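Local structure of precorrin-6y methylase (Rhodobacter capsulatus, 3NJR) at residues E91-N96 / M106-G111; V69-C74 / D98-S103; A152-L157 / T161-L166. The protein takes part in adenosylcobalamin biosynthesis as the C-terminal domain of precorrin-6Y C5,15-methyltransferase, a methyl-transferring and decarboxylating enzyme that uses S-adenosylmethionine. All coordinates share one frame; numbering follows the deposited sequence.

Contacts 1 and 2 form one continuous region on one side of the domain, their centres about 10 Å apart. Both draw on helix 87-99, and they meet where M106 of contact 1 packs on S70, V71 and C74 of contact 2. Contact 3 lies across the chain's centre, about 26 Å from contact 1 and 27 Å from contact 2, centre to centre, though the nearest atoms of contacts 2 and 3 are about 6 Å apart. Strands 106-110 and 149-154 share a sheet, and S-adenosyl-L-homocysteine relates the regions: it touches G111 and lies about 7 Å from the side chains of I93 and N153 and about 9 Å from that of V71. Contact 3 also faces neighbouring subunits.

Contact 1. Residues E91-N96 / M106-G111; sequences ENIQKN and MRAVQG
I93 packs down from helix 87-99 onto M106 and A108, and a single methyl does the touching. Its CG2 is 3.9 Å from CB of A108 and 4.0 Å from CE of M106. A chi1 of -55° puts CG1 beside the backbone N and leaves CG2 anti to it, pointing at the strand. M106 meets it with the end of an extended chain: CG is anti to the backbone N (chi1 172°) and the thioether carries CE to the CG2 methyl of I93, the two side chains crossing at about a right angle. An unbranched, flexible methionine suits this place, because its terminal CE also packs against S70 and V71 of helix 68-75. A108, two residues along the same strand face, is small enough to let the helix settle close. At the margin the end of the Q94 chain turns in and brings NE2 to 4.0 Å from CB of A108, a simple van der Waals approach.

Helix and strand segments run nearly antiparallel (171°), their axes 8.9 Å apart; the contact joins the last two elements of the beta-alpha-beta unit of strand 79-84, helix 87-99 and strand 106-110. G111, just beyond this strand, touches S-adenosyl-L-homocysteine. Between the two segments the chemistry is mostly that of methyl groups and dispersion, with the Q94 amide at the edge, so the fit depends on shape and burial rather than on directed polar bonds.

Contact 2. Residues V69-C74 / D98-S103; sequences VSVEWC and DTYGLS
V71 reaches Y100 and L102 through the same methyl, CG1, which lies over one face of the tyrosine ring. CG1 is 4.2 Å from the ring centroid and 21° off the normal, a CH-pi contact displaced toward the CD1-CE1 side. With chi1 at 168°, V71 places CG1 opposite its own backbone N and aims it at the segment following helix 87-99. The Y100 side chain crosses it at about a right angle and turns a flat face to the methyl, while CG2 of T99 lies over the opposite face. The ring is thus held between two aliphatic groups, and its OH is hydrogen-bonded to A31 O, which would limit its swing.

L102 packs beside the ring with both arms of its fork. Its chi1 of -67° sets CG beside the backbone N and anti to the carbonyl carbon, which carries the fork to the helix. CD1 approaches CG1 of V71 at 4.1 Å, whereas CD2 lies 3.8 Å from CB of C74. V71 and C74 are three residues apart and so share one face of helix 68-75; a leucine, branched at CG, can serve both. C74 is slim, and leaves L102 room to come close to the helix backbone.

The turn that presents these side chains is a Schellman motif closing helix 87-99. G101, with its positive phi, is the C-prime residue: its N bonds to D98 O and the N of L102 to I97 O. The chain turns there, so that Y100 before the glycine and L102 after it both reach the neighbouring helix. Since the meeting surfaces are methyls, a thiol-bearing methylene and an aromatic face, this is a mainly apolar contact, held by dispersion and burial, with the tyrosine hydroxyl directed to A31 O.

Contact 3. Residues A152-L157 / T161-L166; sequences ANAVTL and TLLTQL
A strand-turn-helix unit of the class I S-adenosylmethionine-dependent methyltransferase fold is formed here: the chain leaves strand 149-154 through a short turn and continues as helix 157-170, which packs back against the sheet. The N-to-C directions of segments 152-154 and 161-166 make an angle of 139°. T156 is the N-cap residue, its OG1 accepting a hydrogen bond from S159 N; a threonine suits this place because its short hydroxyl can replace a missing helical acceptor.

On the strand, A152 and A154 both point their CB atoms toward the helix, and N153 between them points away. L163 is the residue that meets them, entering between the two alanines. Its CD1 lies 3.9 Å from CB of A152; the still closer approach of its CD2 to A154 is doubtful as modelled. Alanine keeps the strand face low enough for the leucine to fit, and the segment axes come within 9.0 Å. W200 of strand 188-203 also packs on L163.

The outer end of the unit faces other subunits. L157 packs on W191 of the second subunit, and T161 meets T161 of the third subunit.

In the first turn of the helix, L157 O accepts two bonds from one residue as modelled. T161 N gives the ordinary helical bond at 3.0 Å (N-H...O 151°). With chi1 at -50°, OG1 of T161 lies beside its own backbone N and donates to L157 O from the opposite face of the carbonyl plane, at 2.5 Å, shorter than usual and so doubtful in its exact length.

Contact 1. Residues E91-N96 / M106-G111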
ATOM      1  N   GLU A  91     -31.823 -13.321   8.892  1.00 41.76           N
ATOM      2  CA  GLU A  91     -32.952 -12.440   8.754  1.00 41.91           C
ATOM      3  C   GLU A  91     -32.700 -11.298   7.762  1.00 41.49           C
ATOM      4  O   GLU A  91     -33.594 -10.957   6.965  1.00 41.56           O
ATOM      5  CB  GLU A  91     -33.298 -11.884  10.119  1.00 42.19           C
ATOM      6  CG  GLU A  91     -34.723 -11.465  10.245  1.00 45.58           C
ATOM      7  CD  GLU A  91     -34.871 -10.248  11.155  1.00 51.41           C
ATOM      8  OE1 GLU A  91     -33.971 -10.024  12.017  1.00 52.88           O
ATOM      9  OE2 GLU A  91     -35.884  -9.517  10.997  1.00 53.03           O
ATOM     10  N   ASN A  92     -31.496 -10.715   7.817  1.00 40.76           N
ATOM     11  CA  ASN A  92     -31.056  -9.715   6.834  1.00 40.04           C
ATOM     12  C   ASN A  92     -30.941 -10.282   5.409  1.00 39.65           C
ATOM     13  O   ASN A  92     -31.351  -9.621   4.451  1.00 39.67           O
ATOM     14  CB  ASN A  92     -29.730  -9.071   7.251  1.00 40.13           C
ATOM     15  CG  ASN A  92     -29.879  -8.074   8.408  1.00 41.09           C
ATOM     16  OD1 ASN A  92     -28.934  -7.870   9.165  1.00 41.74           O
ATOM     17  ND2 ASN A  92     -31.052  -7.444   8.540  1.00 41.60           N
ATOM     18  N   ILE A  93     -30.390 -11.497   5.279  1.00 38.95           N
ATOM     19  CA  ILE A  93     -30.365 -12.232   4.005  1.00 38.04           C
ATOM     20  C   ILE A  93     -31.789 -12.378   3.501  1.00 38.48           C
ATOM     21  O   ILE A  93     -32.066 -12.204   2.316  1.00 38.53           O
ATOM     22  CB  ILE A  93     -29.769 -13.668   4.135  1.00 37.95           C
ATOM     23  CG1 ILE A  93     -28.376 -13.639   4.764  1.00 36.63           C
ATOM     24  CG2 ILE A  93     -29.783 -14.389   2.790  1.00 35.59           C
ATOM     25  CD1 ILE A  93     -27.873 -14.987   5.172  1.00 35.51           C
ATOM     26  N   GLN A  94     -32.702 -12.685   4.409  1.00 38.94           N
ATOM     27  CA  GLN A  94     -34.073 -12.916   4.016  1.00 39.38           C
ATOM     28  C   GLN A  94     -34.706 -11.643   3.466  1.00 38.97           C
ATOM     29  O   GLN A  94     -35.439 -11.695   2.473  1.00 38.68           O
ATOM     30  CB  GLN A  94     -34.885 -13.467   5.179  1.00 39.71           C
ATOM     31  CG  GLN A  94     -35.881 -14.495   4.711  1.00 42.61           C
ATOM     32  CD  GLN A  94     -35.190 -15.788   4.295  1.00 47.62           C
ATOM     33  OE1 GLN A  94     -35.160 -16.143   3.097  1.00 47.16           O
ATOM     34  NE2 GLN A  94     -34.605 -16.494   5.289  1.00 47.76           N
ATOM     35  N   LYS A  95     -34.410 -10.511   4.106  1.00 38.76           N
ATOM     36  CA  LYS A  95     -34.933  -9.228   3.659  1.00 39.02           C
ATOM     37  C   LYS A  95     -34.449  -8.886   2.254  1.00 39.56           C
ATOM     38  O   LYS A  95     -35.220  -8.368   1.432  1.00 39.72           O
ATOM     39  CB  LYS A  95     -34.578  -8.128   4.639  1.00 38.82           C
ATOM     40  CG  LYS A  95     -35.262  -8.321   5.978  1.00 39.97           C
ATOM     41  CD  LYS A  95     -34.921  -7.232   6.975  1.00 41.18           C
ATOM     42  CE  LYS A  95     -35.698  -7.431   8.271  1.00 41.81           C
ATOM     43  NZ  LYS A  95     -35.234  -6.460   9.312  1.00 42.80           N
ATOM     44  N   ASN A  96     -33.189  -9.219   1.965  1.00 39.65           N
ATOM     45  CA  ASN A  96     -32.594  -8.911   0.671  1.00 39.60           C
ATOM     46  C   ASN A  96     -33.148  -9.810  -0.403  1.00 39.80           C
ATOM     47  O   ASN A  96     -33.302  -9.391  -1.544  1.00 40.05           O
ATOM     48  CB  ASN A  96     -31.081  -9.022   0.743  1.00 39.61           C
ATOM     49  CG  ASN A  96     -30.474  -7.960   1.622  1.00 40.00           C
ATOM     50  OD1 ASN A  96     -30.822  -6.792   1.507  1.00 41.15           O
ATOM     51  ND2 ASN A  96     -29.573  -8.355   2.513  1.00 40.23           N
ATOM     52  N   MET A 106     -32.794 -17.480  -5.146  1.00 38.71           N
ATOM     53  CA  MET A 106     -31.880 -17.400  -4.017  1.00 38.51           C
ATOM     54  C   MET A 106     -32.441 -18.015  -2.734  1.00 38.56           C
ATOM     55  O   MET A 106     -33.539 -17.661  -2.309  1.00 38.58           O
ATOM     56  CB  MET A 106     -31.477 -15.944  -3.812  1.00 38.41           C
ATOM     57  CG  MET A 106     -30.672 -15.639  -2.565  1.00 38.87           C
ATOM     58  SD  MET A 106     -29.731 -14.104  -2.770  1.00 41.62           S
ATOM     59  CE  MET A 106     -29.303 -13.691  -1.070  1.00 39.23           C
ATOM     60  N   ARG A 107     -31.674 -18.930  -2.135  1.00 38.46           N
ATOM     61  CA  ARG A 107     -32.034 -19.623  -0.886  1.00 39.25           C
ATOM     62  C   ARG A 107     -31.131 -19.267   0.299  1.00 39.21           C
ATOM     63  O   ARG A 107     -29.919 -19.180   0.159  1.00 39.09           O
ATOM     64  CB  ARG A 107     -31.880 -21.136  -1.074  1.00 39.40           C
ATOM     65  CG  ARG A 107     -33.113 -21.925  -1.345  1.00 40.10           C
ATOM     66  CD  ARG A 107     -32.726 -23.375  -1.667  1.00 43.06           C
ATOM     67  NE  ARG A 107     -32.297 -24.135  -0.482  1.00 43.66           N
ATOM     68  CZ  ARG A 107     -31.741 -25.346  -0.520  1.00 43.62           C
ATOM     69  NH1 ARG A 107     -31.521 -25.952  -1.682  1.00 40.96           N
ATOM     70  NH2 ARG A 107     -31.399 -25.957   0.616  1.00 45.26           N
ATOM     71  N   ALA A 108     -31.696 -19.133   1.485  1.00 39.55           N
ATOM     72  CA  ALA A 108     -30.841 -19.064   2.669  1.00 39.86           C
ATOM     73  C   ALA A 108     -30.850 -20.388   3.403  1.00 39.94           C
ATOM     74  O   ALA A 108     -31.899 -21.011   3.549  1.00 40.15           O
ATOM     75  CB  ALA A 108     -31.271 -17.954   3.586  1.00 40.13           C
ATOM     76  N   VAL A 109     -29.671 -20.825   3.833  1.00 40.07           N
ATOM     77  CA  VAL A 109     -29.523 -21.996   4.692  1.00 40.29           C
ATOM     78  C   VAL A 109     -28.863 -21.533   5.993  1.00 40.99           C
ATOM     79  O   VAL A 109     -27.730 -21.038   5.987  1.00 41.26           O
ATOM     80  CB  VAL A 109     -28.691 -23.136   4.009  1.00 40.06           C
ATOM     81  CG1 VAL A 109     -28.341 -24.237   4.997  1.00 38.78           C
ATOM     82  CG2 VAL A 109     -29.445 -23.726   2.833  1.00 39.20           C
ATOM     83  N   GLN A 110     -29.577 -21.658   7.102  1.00 41.61           N
ATOM     84  CA  GLN A 110     -28.967 -21.381   8.400  1.00 42.40           C
ATOM     85  C   GLN A 110     -28.096 -22.557   8.806  1.00 42.51           C
ATOM     86  O   GLN A 110     -28.593 -23.672   8.980  1.00 42.27           O
ATOM     87  CB  GLN A 110     -30.017 -21.104   9.475  1.00 42.43           C
ATOM     88  CG  GLN A 110     -29.445 -21.090  10.872  1.00 43.07           C
ATOM     89  CD  GLN A 110     -30.356 -20.435  11.871  1.00 44.60           C
ATOM     90  OE1 GLN A 110     -29.919 -20.070  12.957  1.00 45.23           O
ATOM     91  NE2 GLN A 110     -31.630 -20.265  11.513  1.00 45.00           N
ATOM     92  N   GLY A 111     -26.799 -22.303   8.948  1.00 42.85           N
ATOM     93  CA  GLY A 111     -25.870 -23.363   9.327  1.00 43.45           C
ATOM     94  C   GLY A 111     -24.401 -23.047   9.146  1.00 43.64           C
ATOM     95  O   GLY A 111     -24.010 -21.899   8.906  1.00 43.81           O
TER

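Contact 2. Residues V69-C74 / D98-S103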
ATOM      1  N   VAL A  69     -23.102 -10.512  -1.715  1.00 29.53           N
ATOM      2  CA  VAL A  69     -22.446 -11.152  -2.851  1.00 29.13           C
ATOM      3  C   VAL A  69     -23.464 -11.948  -3.669  1.00 29.07           C
ATOM      4  O   VAL A  69     -23.497 -11.840  -4.917  1.00 28.39           O
ATOM      5  CB  VAL A  69     -21.280 -12.053  -2.370  1.00 29.21           C
ATOM      6  CG1 VAL A  69     -20.820 -12.990  -3.452  1.00 29.05           C
ATOM      7  CG2 VAL A  69     -20.141 -11.202  -1.895  1.00 29.14           C
ATOM      8  N   SER A  70     -24.310 -12.706  -2.952  1.00 28.93           N
ATOM      9  CA  SER A  70     -25.345 -13.551  -3.554  1.00 29.44           C
ATOM     10  C   SER A  70     -26.387 -12.710  -4.269  1.00 29.93           C
ATOM     11  O   SER A  70     -26.892 -13.111  -5.323  1.00 30.64           O
ATOM     12  CB  SER A  70     -26.056 -14.399  -2.496  1.00 29.63           C
ATOM     13  OG  SER A  70     -25.244 -15.409  -1.935  1.00 29.86           O
ATOM     14  N   VAL A  71     -26.722 -11.556  -3.685  1.00 30.05           N
ATOM     15  CA  VAL A  71     -27.734 -10.669  -4.244  1.00 29.96           C
ATOM     16  C   VAL A  71     -27.207 -10.144  -5.566  1.00 30.39           C
ATOM     17  O   VAL A  71     -27.846 -10.322  -6.605  1.00 31.16           O
ATOM     18  CB  VAL A  71     -28.111  -9.527  -3.262  1.00 30.13           C
ATOM     19  CG1 VAL A  71     -28.927  -8.470  -3.940  1.00 30.37           C
ATOM     20  CG2 VAL A  71     -28.888 -10.057  -2.094  1.00 28.87           C
ATOM     21  N   GLU A  72     -26.028  -9.542  -5.551  1.00 30.33           N
ATOM     22  CA  GLU A  72     -25.387  -9.135  -6.809  1.00 30.98           C
ATOM     23  C   GLU A  72     -25.094 -10.298  -7.807  1.00 31.30           C
ATOM     24  O   GLU A  72     -25.169 -10.101  -9.028  1.00 32.03           O
ATOM     25  CB  GLU A  72     -24.153  -8.266  -6.541  1.00 30.38           C
ATOM     26  CG  GLU A  72     -24.462  -7.161  -5.560  1.00 31.67           C
ATOM     27  CD  GLU A  72     -23.614  -5.919  -5.731  1.00 34.03           C
ATOM     28  OE1 GLU A  72     -22.376  -6.004  -5.639  1.00 36.16           O
ATOM     29  OE2 GLU A  72     -24.188  -4.830  -5.939  1.00 36.49           O
ATOM     30  N   TRP A  73     -24.782 -11.500  -7.310  1.00 31.17           N
ATOM     31  CA  TRP A  73     -24.569 -12.640  -8.216  1.00 30.76           C
ATOM     32  C   TRP A  73     -25.871 -12.981  -8.912  1.00 31.24           C
ATOM     33  O   TRP A  73     -25.882 -13.137 -10.127  1.00 31.33           O
ATOM     34  CB  TRP A  73     -24.016 -13.851  -7.471  1.00 30.23           C
ATOM     35  CG  TRP A  73     -24.103 -15.182  -8.203  1.00 29.40           C
ATOM     36  CD1 TRP A  73     -25.168 -16.036  -8.222  1.00 28.12           C
ATOM     37  CD2 TRP A  73     -23.058 -15.833  -8.967  1.00 28.57           C
ATOM     38  NE1 TRP A  73     -24.870 -17.159  -8.969  1.00 27.23           N
ATOM     39  CE2 TRP A  73     -23.583 -17.062  -9.430  1.00 27.10           C
ATOM     40  CE3 TRP A  73     -21.737 -15.493  -9.303  1.00 26.43           C
ATOM     41  CZ2 TRP A  73     -22.833 -17.954 -10.204  1.00 25.83           C
ATOM     42  CZ3 TRP A  73     -20.998 -16.375 -10.086  1.00 25.55           C
ATOM     43  CH2 TRP A  73     -21.545 -17.594 -10.521  1.00 25.13           C
ATOM     44  N   CYS A  74     -26.961 -13.074  -8.143  1.00 31.49           N
ATOM     45  CA  CYS A  74     -28.291 -13.377  -8.687  1.00 32.05           C
ATOM     46  C   CYS A  74     -28.882 -12.270  -9.560  1.00 31.94           C
ATOM     47  O   CYS A  74     -29.595 -12.562 -10.515  1.00 31.29           O
ATOM     48  CB  CYS A  74     -29.258 -13.704  -7.561  1.00 32.30           C
ATOM     49  SG  CYS A  74     -28.863 -15.287  -6.733  1.00 35.37           S
ATOM     50  N   ASP A  98     -36.301 -10.934  -0.184  1.00 40.90           N
ATOM     51  CA  ASP A  98     -37.598 -10.224  -0.330  1.00 41.35           C
ATOM     52  C   ASP A  98     -37.506  -8.972  -1.193  1.00 40.66           C
ATOM     53  O   ASP A  98     -38.173  -8.891  -2.227  1.00 41.07           O
ATOM     54  CB  ASP A  98     -38.179  -9.806   1.024  1.00 42.04           C
ATOM     55  CG  ASP A  98     -38.735 -10.975   1.839  1.00 44.77           C
ATOM     56  OD1 ASP A  98     -38.583 -12.173   1.458  1.00 46.49           O
ATOM     57  OD2 ASP A  98     -39.331 -10.667   2.899  1.00 47.44           O
ATOM     58  N   THR A  99     -36.676  -8.017  -0.768  1.00 39.57           N
ATOM     59  CA  THR A  99     -36.509  -6.741  -1.456  1.00 38.94           C
ATOM     60  C   THR A  99     -36.403  -6.881  -2.958  1.00 38.44           C
ATOM     61  O   THR A  99     -37.099  -6.176  -3.700  1.00 38.73           O
ATOM     62  CB  THR A  99     -35.254  -5.989  -0.970  1.00 39.08           C
ATOM     63  OG1 THR A  99     -35.350  -5.799   0.440  1.00 40.23           O
ATOM     64  CG2 THR A  99     -35.101  -4.605  -1.664  1.00 38.11           C
ATOM     65  N   TYR A 100     -35.537  -7.791  -3.390  1.00 37.77           N
ATOM     66  CA  TYR A 100     -35.158  -7.912  -4.793  1.00 37.49           C
ATOM     67  C   TYR A 100     -35.916  -9.014  -5.525  1.00 37.55           C
ATOM     68  O   TYR A 100     -35.612  -9.335  -6.675  1.00 37.22           O
ATOM     69  CB  TYR A 100     -33.645  -8.107  -4.900  1.00 37.49           C
ATOM     70  CG  TYR A 100     -32.863  -6.877  -4.487  1.00 37.99           C
ATOM     71  CD1 TYR A 100     -32.400  -6.718  -3.168  1.00 38.67           C
ATOM     72  CD2 TYR A 100     -32.613  -5.853  -5.406  1.00 38.12           C
ATOM     73  CE1 TYR A 100     -31.706  -5.562  -2.785  1.00 39.59           C
ATOM     74  CE2 TYR A 100     -31.913  -4.705  -5.040  1.00 38.80           C
ATOM     75  CZ  TYR A 100     -31.467  -4.562  -3.740  1.00 39.47           C
ATOM     76  OH  TYR A 100     -30.784  -3.424  -3.409  1.00 39.56           O
ATOM     77  N   GLY A 101     -36.918  -9.572  -4.850  1.00 37.75           N
ATOM     78  CA  GLY A 101     -37.744 -10.632  -5.405  1.00 38.00           C
ATOM     79  C   GLY A 101     -36.903 -11.744  -5.995  1.00 37.94           C
ATOM     80  O   GLY A 101     -37.101 -12.133  -7.156  1.00 38.30           O
ATOM     81  N   LEU A 102     -35.965 -12.239  -5.190  1.00 37.67           N
ATOM     82  CA  LEU A 102     -35.036 -13.281  -5.608  1.00 37.94           C
ATOM     83  C   LEU A 102     -35.353 -14.695  -5.078  1.00 38.87           C
ATOM     84  O   LEU A 102     -34.568 -15.612  -5.301  1.00 38.62           O
ATOM     85  CB  LEU A 102     -33.596 -12.875  -5.256  1.00 37.44           C
ATOM     86  CG  LEU A 102     -33.013 -11.677  -6.033  1.00 36.13           C
ATOM     87  CD1 LEU A 102     -31.788 -11.129  -5.336  1.00 34.16           C
ATOM     88  CD2 LEU A 102     -32.700 -12.017  -7.488  1.00 34.06           C
ATOM     89  N   SER A 103     -36.507 -14.876  -4.418  1.00 39.95           N
ATOM     90  CA  SER A 103     -36.834 -16.156  -3.773  1.00 41.23           C
ATOM     91  C   SER A 103     -36.858 -17.366  -4.715  1.00 41.94           C
ATOM     92  O   SER A 103     -36.417 -18.454  -4.321  1.00 42.67           O
ATOM     93  CB  SER A 103     -38.106 -16.090  -2.915  1.00 41.34           C
ATOM     94  OG  SER A 103     -39.263 -15.926  -3.711  1.00 43.09           O
TER

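Contact 3. Residues A152-L157 / T161-L166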
ATOM      1  N   ALA A 152     -12.064 -16.506  -2.811  1.00 24.98           N
ATOM      2  CA  ALA A 152     -11.986 -16.275  -1.369  1.00 25.68           C
ATOM      3  C   ALA A 152     -11.303 -14.958  -1.046  1.00 26.41           C
ATOM      4  O   ALA A 152     -10.336 -14.604  -1.691  1.00 26.35           O
ATOM      5  CB  ALA A 152     -11.246 -17.407  -0.713  1.00 25.25           C
ATOM      6  N   ASN A 153     -11.827 -14.239  -0.053  1.00 28.07           N
ATOM      7  CA  ASN A 153     -11.176 -13.050   0.527  1.00 29.31           C
ATOM      8  C   ASN A 153     -10.578 -13.371   1.911  1.00 30.44           C
ATOM      9  O   ASN A 153     -11.190 -14.047   2.713  1.00 30.94           O
ATOM     10  CB  ASN A 153     -12.156 -11.880   0.636  1.00 28.62           C
ATOM     11  CG  ASN A 153     -12.830 -11.535  -0.701  1.00 29.06           C
ATOM     12  OD1 ASN A 153     -12.233 -11.658  -1.772  1.00 28.60           O
ATOM     13  ND2 ASN A 153     -14.080 -11.094  -0.632  1.00 27.04           N
ATOM     14  N   ALA A 154      -9.374 -12.896   2.180  1.00 32.17           N
ATOM     15  CA  ALA A 154      -8.737 -13.088   3.483  1.00 33.63           C
ATOM     16  C   ALA A 154      -8.367 -11.739   4.100  1.00 34.60           C
ATOM     17  O   ALA A 154      -7.832 -10.870   3.418  1.00 35.48           O
ATOM     18  CB  ALA A 154      -7.502 -13.938   3.324  1.00 33.24           C
ATOM     19  N   VAL A 155      -8.635 -11.560   5.388  1.00 35.66           N
ATOM     20  CA  VAL A 155      -8.222 -10.320   6.066  1.00 36.25           C
ATOM     21  C   VAL A 155      -7.363 -10.549   7.337  1.00 36.55           C
ATOM     22  O   VAL A 155      -6.940  -9.575   7.991  1.00 37.12           O
ATOM     23  CB  VAL A 155      -9.424  -9.395   6.339  1.00 36.07           C
ATOM     24  CG1 VAL A 155     -10.326  -9.977   7.437  1.00 36.56           C
ATOM     25  CG2 VAL A 155      -8.939  -7.996   6.680  1.00 37.02           C
ATOM     26  N   THR A 156      -7.111 -11.825   7.671  1.00 36.01           N
ATOM     27  CA  THR A 156      -6.182 -12.195   8.744  1.00 35.52           C
ATOM     28  C   THR A 156      -4.901 -12.801   8.169  1.00 35.90           C
ATOM     29  O   THR A 156      -4.912 -13.380   7.072  1.00 35.82           O
ATOM     30  CB  THR A 156      -6.800 -13.203   9.751  1.00 35.38           C
ATOM     31  OG1 THR A 156      -6.973 -14.477   9.117  1.00 34.85           O
ATOM     32  CG2 THR A 156      -8.126 -12.710  10.281  1.00 34.77           C
ATOM     33  N   LEU A 157      -3.802 -12.688   8.916  1.00 36.03           N
ATOM     34  CA  LEU A 157      -2.527 -13.252   8.475  1.00 36.18           C
ATOM     35  C   LEU A 157      -2.656 -14.753   8.297  1.00 37.19           C
ATOM     36  O   LEU A 157      -2.035 -15.341   7.396  1.00 37.28           O
ATOM     37  CB  LEU A 157      -1.394 -12.909   9.448  1.00 35.68           C
ATOM     38  CG  LEU A 157      -0.999 -11.428   9.576  1.00 34.85           C
ATOM     39  CD1 LEU A 157      -0.031 -11.192  10.721  1.00 33.81           C
ATOM     40  CD2 LEU A 157      -0.402 -10.936   8.301  1.00 33.07           C
ATOM     41  N   THR A 161      -2.313 -16.563   4.670  1.00 40.26           N
ATOM     42  CA  THR A 161      -1.287 -17.616   4.486  1.00 40.06           C
ATOM     43  C   THR A 161      -1.890 -18.771   3.718  1.00 39.59           C
ATOM     44  O   THR A 161      -1.302 -19.286   2.752  1.00 39.82           O
ATOM     45  CB  THR A 161      -0.754 -18.189   5.816  1.00 40.03           C
ATOM     46  OG1 THR A 161      -0.366 -17.123   6.697  1.00 40.69           O
ATOM     47  CG2 THR A 161       0.442 -19.108   5.547  1.00 39.99           C
ATOM     48  N   LEU A 162      -3.084 -19.147   4.173  1.00 38.99           N
ATOM     49  CA  LEU A 162      -3.892 -20.203   3.590  1.00 37.97           C
ATOM     50  C   LEU A 162      -4.173 -19.981   2.103  1.00 37.19           C
ATOM     51  O   LEU A 162      -3.984 -20.888   1.299  1.00 37.14           O
ATOM     52  CB  LEU A 162      -5.172 -20.354   4.413  1.00 37.89           C
ATOM     53  CG  LEU A 162      -6.179 -21.443   4.061  1.00 38.30           C
ATOM     54  CD1 LEU A 162      -5.508 -22.817   4.081  1.00 39.08           C
ATOM     55  CD2 LEU A 162      -7.372 -21.364   5.016  1.00 36.68           C
ATOM     56  N   LEU A 163      -4.577 -18.771   1.730  1.00 36.55           N
ATOM     57  CA  LEU A 163      -4.781 -18.444   0.314  1.00 36.07           C
ATOM     58  C   LEU A 163      -3.508 -18.615  -0.506  1.00 36.70           C
ATOM     59  O   LEU A 163      -3.524 -19.212  -1.588  1.00 36.73           O
ATOM     60  CB  LEU A 163      -5.346 -17.034   0.165  1.00 35.35           C
ATOM     61  CG  LEU A 163      -6.879 -16.843   0.132  1.00 34.34           C
ATOM     62  CD1 LEU A 163      -7.705 -17.875   0.923  1.00 31.55           C
ATOM     63  CD2 LEU A 163      -7.236 -15.452   0.571  1.00 32.66           C
ATOM     64  N   THR A 164      -2.397 -18.117   0.030  1.00 37.36           N
ATOM     65  CA  THR A 164      -1.082 -18.244  -0.608  1.00 37.79           C
ATOM     66  C   THR A 164      -0.700 -19.692  -0.852  1.00 37.82           C
ATOM     67  O   THR A 164      -0.148 -20.020  -1.917  1.00 37.59           O
ATOM     68  CB  THR A 164      -0.008 -17.595   0.251  1.00 38.19           C
ATOM     69  OG1 THR A 164      -0.543 -16.385   0.819  1.00 40.15           O
ATOM     70  CG2 THR A 164       1.229 -17.278  -0.577  1.00 37.90           C
ATOM     71  N   GLN A 165      -0.997 -20.546   0.134  1.00 37.95           N
ATOM     72  CA  GLN A 165      -0.783 -21.993   0.016  1.00 38.19           C
ATOM     73  C   GLN A 165      -1.673 -22.602  -1.039  1.00 37.40           C
ATOM     74  O   GLN A 165      -1.210 -23.375  -1.881  1.00 37.65           O
ATOM     75  CB  GLN A 165      -1.027 -22.682   1.348  1.00 38.73           C
ATOM     76  CG  GLN A 165       0.227 -22.775   2.197  1.00 42.56           C
ATOM     77  CD  GLN A 165      -0.068 -22.925   3.684  1.00 47.62           C
ATOM     78  OE1 GLN A 165      -1.115 -23.466   4.086  1.00 47.77           O
ATOM     79  NE2 GLN A 165       0.864 -22.439   4.516  1.00 48.95           N
ATOM     80  N   LEU A 166      -2.955 -22.246  -0.989  1.00 36.66           N
ATOM     81  CA  LEU A 166      -3.902 -22.640  -2.020  1.00 35.49           C
ATOM     82  C   LEU A 166      -3.354 -22.252  -3.382  1.00 34.23           C
ATOM     83  O   LEU A 166      -3.266 -23.105  -4.261  1.00 33.98           O
ATOM     84  CB  LEU A 166      -5.280 -21.996  -1.796  1.00 36.16           C
ATOM     85  CG  LEU A 166      -6.494 -22.709  -1.173  1.00 36.47           C
ATOM     86  CD1 LEU A 166      -6.397 -24.235  -1.218  1.00 36.18           C
ATOM     87  CD2 LEU A 166      -6.829 -22.202   0.219  1.00 37.27           C
TER